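Local coordinates for protein beta-N-acetylhexosaminidase (Microbacterium sp. HJ5, PDB 7BWG) that probably hydrolyses terminal non-reducing N-acetyl-D-hexosamine residues from N-acetyl-beta-D-hexosaminides, as a member of glycoside hydrolase family 20, at residues A54-L58 with V112-G116; T200-G204 with P276-I280; V422-Y426 with L485-F491. All coordinates share one frame; numbering follows the deposited sequence.

Overall arrangement
From the N terminus, interaction 1 comes first. It closes a loop of 53 residues and pairs two helices beside the seven-stranded sheet of the N-terminal region. Interaction 2 closes a loop of 71 residues. It joins two long loops that follow neighbouring parallel strands, 172-179 and 228-233, of the catalytic TIM barrel. Interaction 3 comes last and closes a loop of 58 residues. It ties the short helix 422-426 to the start of helix 488-497, near the C-terminal end of the chain. The three loops run in series, so none nests and none crosses. The contacts do not touch. Interactions 1 and 2 lie on opposite sides of the chain's centre, with centres about 40 Å apart.

Interaction 1. Residues A54-L58 with V112-G116; sequences ALSAL and VQTLG
L58 N donates to A54 O at 3.2 Å. This helical bond, from a residue to the one four places before it, puts A54 and L58 on the same side of helix 50-58, where both meet V112. The motif is a nearly parallel helix pair in domain 2 of the family 20 hydrolases. The axes of the two short segments come within 9.6 Å and differ in direction by 14°. The interface between them is mostly apolar. V112 is forked across it. Its CG2 lies 3.8 Å from L55 CB, while its CG1 is turned to A54 CB and L58 CD1, the latter at 4.1 Å. L55 starts off to one side, but CG is anti to the backbone N (chi1 -180°), and this carries the branch across to the other helix. There L55 CD1 rests 3.8 Å from L115 CD1, and the two leucines cross obliquely. L55 and V112 also touch L78 of strand 76-80, so the pair leans on the sheet. Q113 points away at its root, but its chain bends at chi2 and brings the amide back along the edge of the contact. Its OE1 ends 4.0 Å from L58 CD1. Further along, G116 brings bare backbone to the other branch of L58. L58 CD2 lies 4.0 Å from G116 CA.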
loop_
_atom_site.group_PDB
_atom_site.type_symbol
_atom_site.label_atom_id
_atom_site.label_comp_id
_atom_site.label_asym_id
_atom_site.label_seq_id
_atom_site.Cartn_x
_atom_site.Cartn_y
_atom_site.Cartn_z
ATOM N N ALA A 54 -25.553 9.319 -9.905
ATOM C CA ALA A 54 -24.888 9.295 -11.202
ATOM C C ALA A 54 -25.883 9.475 -12.340
ATOM O O ALA A 54 -25.536 10.038 -13.383
ATOM C CB ALA A 54 -24.113 7.989 -11.372
ATOM N N LEU A 55 -27.120 9.008 -12.157
ATOM C CA LEU A 55 -28.153 9.213 -13.166
ATOM C C LEU A 55 -28.721 10.625 -13.099
ATOM O O LEU A 55 -29.050 11.215 -14.135
ATOM C CB LEU A 55 -29.266 8.177 -12.993
ATOM C CG LEU A 55 -30.444 8.230 -13.967
ATOM C CD1 LEU A 55 -29.988 7.926 -15.383
ATOM C CD2 LEU A 55 -31.530 7.259 -13.535
ATOM N N SER A 56 -28.842 11.182 -11.891
ATOM C CA SER A 56 -29.351 12.543 -11.749
ATOM C C SER A 56 -28.388 13.556 -12.356
ATOM O O SER A 56 -28.817 14.502 -13.028
ATOM C CB SER A 56 -29.607 12.856 -10.276
ATOM O OG SER A 56 -30.389 11.843 -9.669
ATOM N N ALA A 57 -27.085 13.378 -12.127
ATOM C CA ALA A 57 -26.100 14.247 -12.761
ATOM C C ALA A 57 -26.075 14.052 -14.270
ATOM O O ALA A 57 -25.752 14.988 -15.009
ATOM C CB ALA A 57 -24.713 13.995 -12.169
ATOM N N LEU A 58 -26.408 12.848 -14.742
ATOM C CA LEU A 58 -26.557 12.623 -16.174
ATOM C C LEU A 58 -27.723 13.407 -16.754
ATOM O O LEU A 58 -27.771 13.617 -17.970
ATOM C CB LEU A 58 -26.736 11.132 -16.461
ATOM C CG LEU A 58 -25.474 10.396 -16.914
ATOM C CD1 LEU A 58 -25.632 8.897 -16.737
ATOM C CD2 LEU A 58 -25.147 10.738 -18.360
ATOM N N VAL A 112 -26.279 2.593 -16.159
ATOM C CA VAL A 112 -26.694 3.976 -15.957
ATOM C C VAL A 112 -26.041 4.882 -16.993
ATOM O O VAL A 112 -26.602 5.921 -17.362
ATOM C CB VAL A 112 -26.380 4.418 -14.513
ATOM C CG1 VAL A 112 -25.316 5.509 -14.483
ATOM C CG2 VAL A 112 -27.649 4.884 -13.818
ATOM N N GLN A 113 -24.862 4.500 -17.495
ATOM C CA GLN A 113 -24.220 5.281 -18.547
ATOM C C GLN A 113 -24.944 5.112 -19.877
ATOM O O GLN A 113 -25.050 6.064 -20.658
ATOM C CB GLN A 113 -22.751 4.880 -18.682
ATOM C CG GLN A 113 -21.862 5.357 -17.543
ATOM C CD GLN A 113 -21.959 6.850 -17.306
ATOM O OE1 GLN A 113 -22.098 7.634 -18.245
ATOM N NE2 GLN A 113 -21.887 7.254 -16.041
ATOM N N THR A 114 -25.446 3.906 -20.152
ATOM C CA THR A 114 -26.195 3.679 -21.384
ATOM C C THR A 114 -27.507 4.452 -21.391
ATOM O O THR A 114 -27.989 4.842 -22.461
ATOM C CB THR A 114 -26.459 2.185 -21.572
ATOM O OG1 THR A 114 -25.297 1.441 -21.183
ATOM C CG2 THR A 114 -26.780 1.876 -23.024
ATOM N N LEU A 115 -28.094 4.684 -20.214
ATOM C CA LEU A 115 -29.319 5.474 -20.136
ATOM C C LEU A 115 -29.094 6.885 -20.665
ATOM O O LEU A 115 -29.927 7.417 -21.407
ATOM C CB LEU A 115 -29.824 5.507 -18.691
ATOM C CG LEU A 115 -31.304 5.795 -18.399
ATOM C CD1 LEU A 115 -31.698 7.235 -18.717
ATOM C CD2 LEU A 115 -32.194 4.819 -19.149
ATOM N N GLY A 116 -27.970 7.505 -20.297
ATOM C CA GLY A 116 -27.685 8.845 -20.782
ATOM C C GLY A 116 -27.588 8.912 -22.293
ATOM O O GLY A 116 -28.138 9.819 -22.921
#

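Interaction 2. Residues T200-G204 with P276-I280; sequences TAVGG and PYLGI
T200 meets P276 and L278 at the start of this contact. Its methyl CG2 lies 3.5 Å from P276 CB, and the two side chains cross at about a right angle. Its CB lies 3.7 Å from L278 CD2. Outside the contact, T200 OG1 makes a weak hydrogen bond with the backbone O of Q181, and T200 O accepts one from R184 NH2. The A201 methyl points away from the second loop and touches R184. Only the carbonyl side of A201 is given to L278 CD2. A201 also opens a type II beta turn that runs to G204. V202 is the apolar corner of this turn. CG2 stands opposite the backbone N across chi1, and this sends the methyl to the second loop, 3.6 Å from I280 CG2. The same methyl faces the carbonyl oxygens of L278 and G279. G203 makes the one hydrogen bond between the segments. Its N donates to L278 O at 2.9 Å, with an N-H...O angle of 163°. The donor is tilted 21° from the carbonyl plane. The positive phi of G203 suits the third place of a type II turn. G204 N closes the turn with a weak bond to A201 O, 3.4 Å long. Beside it L278 CD1 lies 3.6 Å from G204 N. The two methyls of L278 thus reach the two ends of the turn, CD2 at A201 O and CD1 at G204. G279 O is hydrogen-bonded to NE2 of Q181, which also meets T200 OG1 weakly. The arrangement is a type II turn with glycine at its third and fourth places, in one beta-alpha loop of a TIM barrel, docked on the next beta-alpha loop.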
loop_
_atom_site.group_PDB
_atom_site.type_symbol
_atom_site.label_atom_id
_atom_site.label_comp_id
_atom_site.label_asym_id
_atom_site.label_seq_id
_atom_site.Cartn_x
_atom_site.Cartn_y
_atom_site.Cartn_z
ATOM N N THR A 200 9.579 21.733 -13.877
ATOM C CA THR A 200 9.452 22.079 -15.285
ATOM C C THR A 200 8.364 21.252 -15.963
ATOM O O THR A 200 7.775 20.336 -15.381
ATOM C CB THR A 200 10.792 21.893 -15.999
ATOM O OG1 THR A 200 11.159 20.507 -15.982
ATOM C CG2 THR A 200 11.872 22.703 -15.308
ATOM N N ALA A 201 8.085 21.625 -17.210
ATOM C CA ALA A 201 7.283 20.844 -18.139
ATOM C C ALA A 201 7.854 21.086 -19.530
ATOM O O ALA A 201 8.777 21.886 -19.708
ATOM C CB ALA A 201 5.799 21.217 -18.052
ATOM N N VAL A 202 7.307 20.392 -20.528
ATOM C CA VAL A 202 7.824 20.542 -21.882
ATOM C C VAL A 202 7.506 21.939 -22.399
ATOM O O VAL A 202 6.429 22.494 -22.136
ATOM C CB VAL A 202 7.265 19.439 -22.800
ATOM C CG1 VAL A 202 5.798 19.665 -23.109
ATOM C CG2 VAL A 202 8.076 19.355 -24.080
ATOM N N GLY A 203 8.468 22.538 -23.100
ATOM C CA GLY A 203 8.289 23.872 -23.640
ATOM C C GLY A 203 8.295 24.992 -22.624
ATOM O O GLY A 203 7.727 26.053 -22.889
ATOM N N GLY A 204 8.924 24.792 -21.468
ATOM C CA GLY A 204 8.961 25.829 -20.453
ATOM C C GLY A 204 7.623 26.128 -19.813
ATOM O O GLY A 204 7.369 27.272 -19.424
ATOM N N PRO A 276 17.064 20.361 -16.512
ATOM C CA PRO A 276 15.694 20.017 -16.935
ATOM C C PRO A 276 15.447 20.074 -18.435
ATOM O O PRO A 276 15.627 21.119 -19.069
ATOM C CB PRO A 276 14.844 21.062 -16.203
ATOM C CG PRO A 276 15.590 21.311 -14.944
ATOM C CD PRO A 276 17.060 21.131 -15.253
ATOM N N TYR A 277 15.030 18.946 -19.006
ATOM C CA TYR A 277 14.802 18.846 -20.442
ATOM C C TYR A 277 13.411 19.368 -20.780
ATOM O O TYR A 277 12.408 18.862 -20.265
ATOM C CB TYR A 277 14.960 17.400 -20.908
ATOM C CG TYR A 277 14.872 17.237 -22.407
ATOM C CD1 TYR A 277 15.620 18.045 -23.253
ATOM C CD2 TYR A 277 14.041 16.282 -22.977
ATOM C CE1 TYR A 277 15.545 17.906 -24.624
ATOM C CE2 TYR A 277 13.960 16.135 -24.349
ATOM C CZ TYR A 277 14.716 16.949 -25.166
ATOM O OH TYR A 277 14.641 16.812 -26.533
ATOM N N LEU A 278 13.352 20.373 -21.651
ATOM C CA LEU A 278 12.094 20.967 -22.081
ATOM C C LEU A 278 11.708 20.555 -23.495
ATOM O O LEU A 278 10.804 21.158 -24.082
ATOM C CB LEU A 278 12.170 22.493 -21.982
ATOM C CG LEU A 278 12.641 23.076 -20.646
ATOM C CD1 LEU A 278 12.408 24.579 -20.598
ATOM C CD2 LEU A 278 11.953 22.392 -19.474
ATOM N N GLY A 279 12.372 19.544 -24.056
ATOM C CA GLY A 279 12.075 19.062 -25.387
ATOM C C GLY A 279 11.161 17.848 -25.374
ATOM O O GLY A 279 10.659 17.413 -24.335
ATOM N N ILE A 280 10.958 17.287 -26.566
ATOM C CA ILE A 280 10.027 16.184 -26.765
ATOM C C ILE A 280 10.708 14.912 -27.246
ATOM O O ILE A 280 10.036 13.888 -27.401
ATOM C CB ILE A 280 8.894 16.575 -27.737
ATOM C CG1 ILE A 280 9.414 16.613 -29.174
ATOM C CG2 ILE A 280 8.300 17.920 -27.356
ATOM C CD1 ILE A 280 8.338 16.885 -30.202
#

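Interaction 3. Residues V422-Y426 with L485-F491; sequences VQRAY and LRTWESF
Y426 lies between F491 and R486. The Y426 and F491 rings form an offset stack, with centroids 4.3 Å apart and planes at 18°. F491 CB also sits over that face of Y426 as a CH-pi contact. R486 NH2 lies over the opposite face, 3.3 Å from Y426 CE1, and the guanidinium is turned 61° from the ring. The R486 chain bends at chi2 and chi3, so NE reaches the hydroxyl. R486 NE donates to Y426 OH at 2.9 Å, in the guanidinium plane and nearly straight (168°). Y426 OH is also hydrogen-bonded to E473 OE2, so two groups fix the phenol. W488 turns the edge of its indole to Y426 CD2 and one face to Q423. Q423 CB stands 3.7 Å from the centroid of the six-membered ring. V422 CG1 fills the angle between the indole and F491, 4.0 Å from W488 CH2. T487 is the N-cap residue of helix 488-497. F491 also touches A469 and E473 of helix 467-475. The result is an aromatic cluster. It docks the start of a C-terminal helix on a short, weakly bonded helix in the connection between strands 391-393 and 442-449 of the family 20 TIM barrel.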
loop_
_atom_site.group_PDB
_atom_site.type_symbol
_atom_site.label_atom_id
_atom_site.label_comp_id
_atom_site.label_asym_id
_atom_site.label_seq_id
_atom_site.Cartn_x
_atom_site.Cartn_y
_atom_site.Cartn_z
ATOM N N VAL A 422 -10.277 9.051 -37.431
ATOM C CA VAL A 422 -11.211 8.360 -36.545
ATOM C C VAL A 422 -11.515 6.969 -37.085
ATOM O O VAL A 422 -11.675 6.008 -36.321
ATOM C CB VAL A 422 -12.492 9.195 -36.362
ATOM C CG1 VAL A 422 -13.513 8.443 -35.521
ATOM C CG2 VAL A 422 -12.164 10.535 -35.726
ATOM N N GLN A 423 -11.584 6.838 -38.412
ATOM C CA GLN A 423 -11.782 5.529 -39.025
ATOM C C GLN A 423 -10.589 4.617 -38.765
ATOM O O GLN A 423 -10.754 3.450 -38.396
ATOM C CB GLN A 423 -12.019 5.688 -40.526
ATOM C CG GLN A 423 -11.848 4.405 -41.317
ATOM C CD GLN A 423 -12.655 4.402 -42.597
ATOM O OE1 GLN A 423 -13.109 5.446 -43.063
ATOM N NE2 GLN A 423 -12.846 3.220 -43.171
ATOM N N ARG A 424 -9.375 5.138 -38.961
ATOM C CA ARG A 424 -8.177 4.341 -38.720
ATOM C C ARG A 424 -8.045 3.957 -37.253
ATOM O O ARG A 424 -7.515 2.885 -36.937
ATOM C CB ARG A 424 -6.948 5.115 -39.192
ATOM C CG ARG A 424 -5.626 4.422 -38.961
ATOM C CD ARG A 424 -4.558 5.456 -38.693
ATOM N NE ARG A 424 -3.253 5.044 -39.190
ATOM C CZ ARG A 424 -2.141 5.751 -39.026
ATOM N NH1 ARG A 424 -2.173 6.907 -38.376
ATOM N NH2 ARG A 424 -0.998 5.300 -39.511
ATOM N N ALA A 425 -8.526 4.809 -36.345
ATOM C CA ALA A 425 -8.566 4.453 -34.931
ATOM C C ALA A 425 -9.532 3.311 -34.655
ATOM O O ALA A 425 -9.427 2.660 -33.610
ATOM C CB ALA A 425 -8.948 5.673 -34.091
ATOM N N TYR A 426 -10.468 3.057 -35.570
ATOM C CA TYR A 426 -11.443 1.987 -35.440
ATOM C C TYR A 426 -11.155 0.800 -36.346
ATOM O O TYR A 426 -11.718 -0.277 -36.125
ATOM C CB TYR A 426 -12.848 2.526 -35.752
ATOM C CG TYR A 426 -13.984 1.617 -35.348
ATOM C CD1 TYR A 426 -14.377 1.514 -34.021
ATOM C CD2 TYR A 426 -14.675 0.875 -36.296
ATOM C CE1 TYR A 426 -15.418 0.691 -33.647
ATOM C CE2 TYR A 426 -15.719 0.048 -35.933
ATOM C CZ TYR A 426 -16.085 -0.040 -34.606
ATOM O OH TYR A 426 -17.124 -0.860 -34.235
ATOM N N LEU A 485 -22.926 -4.523 -34.187
ATOM C CA LEU A 485 -22.900 -3.203 -34.805
ATOM C C LEU A 485 -21.466 -2.705 -34.917
ATOM O O LEU A 485 -21.225 -1.500 -35.043
ATOM C CB LEU A 485 -23.738 -2.207 -34.000
ATOM C CG LEU A 485 -25.150 -2.580 -33.544
ATOM C CD1 LEU A 485 -25.137 -3.137 -32.131
ATOM C CD2 LEU A 485 -26.034 -1.350 -33.621
ATOM N N ARG A 486 -20.509 -3.628 -34.866
ATOM C CA ARG A 486 -19.093 -3.274 -34.818
ATOM C C ARG A 486 -18.505 -3.194 -36.228
ATOM O O ARG A 486 -17.552 -3.883 -36.591
ATOM C CB ARG A 486 -18.336 -4.265 -33.945
ATOM C CG ARG A 486 -18.467 -3.964 -32.465
ATOM C CD ARG A 486 -17.110 -3.890 -31.794
ATOM N NE ARG A 486 -16.168 -3.045 -32.520
ATOM C CZ ARG A 486 -14.852 -3.077 -32.339
ATOM N NH1 ARG A 486 -14.325 -3.915 -31.456
ATOM N NH2 ARG A 486 -14.062 -2.274 -33.038
ATOM N N THR A 487 -19.106 -2.321 -37.029
ATOM C CA THR A 487 -18.585 -1.965 -38.336
ATOM C C THR A 487 -18.364 -0.459 -38.386
ATOM O O THR A 487 -18.942 0.299 -37.603
ATOM C CB THR A 487 -19.530 -2.399 -39.467
ATOM O OG1 THR A 487 -19.035 -1.906 -40.718
ATOM C CG2 THR A 487 -20.930 -1.858 -39.237
ATOM N N TRP A 488 -17.505 -0.030 -39.313
ATOM C CA TRP A 488 -17.207 1.395 -39.423
ATOM C C TRP A 488 -18.443 2.196 -39.806
ATOM O O TRP A 488 -18.603 3.340 -39.364
ATOM C CB TRP A 488 -16.087 1.631 -40.437
ATOM C CG TRP A 488 -15.909 3.081 -40.784
ATOM C CD1 TRP A 488 -15.935 3.633 -42.031
ATOM C CD2 TRP A 488 -15.680 4.163 -39.869
ATOM N NE1 TRP A 488 -15.739 4.991 -41.951
ATOM C CE2 TRP A 488 -15.579 5.342 -40.635
ATOM C CE3 TRP A 488 -15.551 4.250 -38.479
ATOM C CZ2 TRP A 488 -15.357 6.591 -40.058
ATOM C CZ3 TRP A 488 -15.329 5.491 -37.909
ATOM C CH2 TRP A 488 -15.234 6.644 -38.697
ATOM N N GLU A 489 -19.332 1.614 -40.614
ATOM C CA GLU A 489 -20.531 2.332 -41.032
ATOM C C GLU A 489 -21.471 2.570 -39.855
ATOM O O GLU A 489 -22.124 3.617 -39.777
ATOM C CB GLU A 489 -21.243 1.563 -42.145
ATOM C CG GLU A 489 -20.591 1.686 -43.521
ATOM C CD GLU A 489 -19.195 1.089 -43.571
ATOM O OE1 GLU A 489 -18.996 -0.006 -43.004
ATOM O OE2 GLU A 489 -18.298 1.713 -44.174
ATOM N N SER A 490 -21.547 1.614 -38.925
ATOM C CA SER A 490 -22.427 1.768 -37.771
ATOM C C SER A 490 -21.792 2.633 -36.690
ATOM O O SER A 490 -22.475 3.464 -36.079
ATOM C CB SER A 490 -22.797 0.396 -37.204
ATOM O OG SER A 490 -23.535 0.519 -36.000
ATOM N N PHE A 491 -20.493 2.448 -36.435
ATOM C CA PHE A 491 -19.807 3.271 -35.443
ATOM C C PHE A 491 -19.921 4.748 -35.796
ATOM O O PHE A 491 -20.330 5.565 -34.963
ATOM C CB PHE A 491 -18.340 2.851 -35.330
ATOM C CG PHE A 491 -17.530 3.713 -34.399
ATOM C CD1 PHE A 491 -17.526 3.468 -33.036
ATOM C CD2 PHE A 491 -16.768 4.763 -34.886
ATOM C CE1 PHE A 491 -16.782 4.258 -32.177
ATOM C CE2 PHE A 491 -16.023 5.555 -34.032
ATOM C CZ PHE A 491 -16.030 5.302 -32.676
#